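Local coordinates for CD180 antigen (Mus musculus, PDB 3T6Q), which may cooperate with MD-1 and TLR4 in the innate immune response of B cells to bacterial lipopolysaccharide, leading to NF-kappa-B activation, at residues E570-K573 / E574-K578. Sequence-based numbering, arbitrary orientation. Where two conformers were deposited one is given.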
loop_
_atom_site.group_PDB
_atom_site.type_symbol
_atom_site.label_atom_id
_atom_site.label_comp_id
_atom_site.label_asym_id
_atom_site.label_seq_id
_atom_site.Cartn_x
_atom_site.Cartn_y
_atom_site.Cartn_z
ATOM N N GLU A 570 38.124 -28.561 41.186
ATOM C CA GLU A 570 39.286 -27.651 41.229
ATOM C C GLU A 570 39.854 -27.394 39.805
ATOM O O GLU A 570 40.098 -26.242 39.412
ATOM C CB GLU A 570 40.362 -28.237 42.150
ATOM C CG GLU A 570 40.027 -28.018 43.640
ATOM C CD GLU A 570 40.951 -28.749 44.624
ATOM O OE1 GLU A 570 42.030 -29.231 44.229
ATOM O OE2 GLU A 570 40.589 -28.848 45.818
ATOM N N TRP A 571 40.015 -28.475 39.044
ATOM C CA TRP A 571 40.465 -28.416 37.653
ATOM C C TRP A 571 39.559 -27.531 36.850
ATOM O O TRP A 571 40.046 -26.713 36.041
ATOM C CB TRP A 571 40.551 -29.827 37.049
ATOM C CG TRP A 571 40.969 -29.869 35.597
ATOM C CD1 TRP A 571 42.237 -30.107 35.097
ATOM C CD2 TRP A 571 40.116 -29.679 34.411
ATOM N NE1 TRP A 571 42.236 -30.067 33.731
ATOM C CE2 TRP A 571 41.001 -29.796 33.254
ATOM C CE3 TRP A 571 38.779 -29.392 34.205
ATOM C CZ2 TRP A 571 40.534 -29.669 31.945
ATOM C CZ3 TRP A 571 38.315 -29.250 32.873
ATOM C CH2 TRP A 571 39.183 -29.382 31.778
ATOM N N TYR A 572 38.243 -27.687 37.045
ATOM C CA TYR A 572 37.222 -26.940 36.311
ATOM C C TYR A 572 37.425 -25.436 36.449
ATOM O O TYR A 572 37.341 -24.701 35.449
ATOM C CB TYR A 572 35.823 -27.334 36.785
ATOM C CG TYR A 572 34.661 -26.821 35.939
ATOM C CD1 TYR A 572 34.070 -25.568 36.193
ATOM C CD2 TYR A 572 34.141 -27.591 34.900
ATOM C CE1 TYR A 572 33.003 -25.108 35.429
ATOM C CE2 TYR A 572 33.051 -27.157 34.157
ATOM C CZ TYR A 572 32.497 -25.909 34.410
ATOM O OH TYR A 572 31.426 -25.477 33.655
ATOM N N LYS A 573 37.710 -24.999 37.677
ATOM C CA LYS A 573 37.936 -23.592 38.005
ATOM C C LYS A 573 39.230 -23.063 37.406
ATOM O O LYS A 573 39.319 -21.891 37.078
ATOM C CB LYS A 573 38.006 -23.396 39.525
ATOM C CG LYS A 573 36.753 -23.792 40.286
ATOM C CD LYS A 573 36.966 -23.720 41.804
ATOM C CE LYS A 573 36.347 -22.468 42.411
ATOM N NZ LYS A 573 34.874 -22.432 42.155
ATOM N N GLU A 574 40.227 -23.938 37.302
ATOM C CA GLU A 574 41.528 -23.610 36.731
ATOM C C GLU A 574 41.522 -23.558 35.191
ATOM O O GLU A 574 42.443 -23.008 34.588
ATOM C CB GLU A 574 42.569 -24.625 37.205
ATOM C CG GLU A 574 42.891 -24.553 38.693
ATOM C CD GLU A 574 43.662 -25.766 39.193
ATOM O OE1 GLU A 574 43.832 -26.743 38.426
ATOM O OE2 GLU A 574 44.088 -25.750 40.366
ATOM N N ASN A 575 40.490 -24.127 34.561
ATOM C CA ASN A 575 40.509 -24.336 33.123
ATOM C C ASN A 575 39.296 -23.907 32.357
ATOM O O ASN A 575 38.937 -24.549 31.363
ATOM C CB ASN A 575 40.792 -25.803 32.802
ATOM C CG ASN A 575 42.178 -26.219 33.169
ATOM O OD1 ASN A 575 43.075 -26.215 32.339
ATOM N ND2 ASN A 575 42.359 -26.624 34.417
ATOM N N MET A 576 38.675 -22.816 32.783
ATOM C CA MET A 576 37.471 -22.325 32.125
ATOM C C MET A 576 37.692 -22.018 30.632
ATOM O O MET A 576 36.762 -22.065 29.810
ATOM C CB MET A 576 36.963 -21.070 32.857
ATOM C CG MET A 576 36.488 -21.357 34.274
ATOM S SD MET A 576 35.077 -22.469 34.238
ATOM C CE MET A 576 33.695 -21.382 33.951
ATOM N N GLN A 577 38.930 -21.694 30.286
ATOM C CA GLN A 577 39.260 -21.348 28.900
ATOM C C GLN A 577 39.243 -22.609 27.986
ATOM O O GLN A 577 39.221 -22.481 26.755
ATOM C CB GLN A 577 40.623 -20.616 28.845
ATOM C CG GLN A 577 41.862 -21.513 28.954
ATOM C CD GLN A 577 42.133 -22.061 30.365
ATOM O OE1 GLN A 577 41.499 -21.665 31.360
ATOM N NE2 GLN A 577 43.083 -22.990 30.453
ATOM N N LYS A 578 39.298 -23.809 28.584
ATOM C CA LYS A 578 39.154 -25.061 27.815
ATOM C C LYS A 578 37.691 -25.546 27.767
ATOM O O LYS A 578 37.413 -26.598 27.219
ATOM C CB LYS A 578 40.057 -26.172 28.363
ATOM C CG LYS A 578 41.540 -25.858 28.360
ATOM C CD LYS A 578 42.355 -27.054 28.838
ATOM C CE LYS A 578 43.808 -26.655 28.894
ATOM N NZ LYS A 578 44.366 -26.709 27.505
HETATM O O HOH W 1 41.361 -24.772 41.568
HETATM O O HOH W 2 39.645 -20.709 34.612
#
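Glu574 N donates to Glu570 O at 3.1 Å, an i to i+4 bond in the last turn of helix 566-574. One residue on, the backbone leaves helical geometry at Asn575; Asn575 N makes a weak 3.3 Å bond to Tyr572 O, three residues back. A water bridges Lys573 O and Met576 N as the chain runs into the 3-10 segment 576-578.

Asn575 suits this exit because its side chain supplies a further donor to the helix end. Asn575 ND2 reaches Trp571 O at 2.8 Å in a nearly straight bond (171°), and the acceptor lies in the amide plane. That amide stacks on one face of the Trp571 indole, the two planes only 13° apart, with Asn575 ND2 above the pyrrole part and Asn575 CB over the six-membered ring, 3.9 Å from its centroid, as a CH-pi contact. With Trp571 CG anti to its own N (chi1 178°) and beside the carbonyl carbon, the indole faces the Asn575 amide.

In the LRRCT cap, which closes the C-terminal end of the leucine-rich-repeat solenoid, this turn leads from the helix into strand 579-580. Tryptophan suits this junction by pairing a broad flat surface with an N-H: Trp571 packs on Leu546 of the preceding helix 543-547 and on Leu579, while NE1 bonds to Ser547 OG. Tyr572, also buried, rests its ring on Leu579 and Leu598. The flexible, polarisable thioether of Met576, bent at chi2 and chi3, brings Met576 SD obliquely to that ring, 3.6 Å from Tyr572 CE1, a Met-aromatic contact.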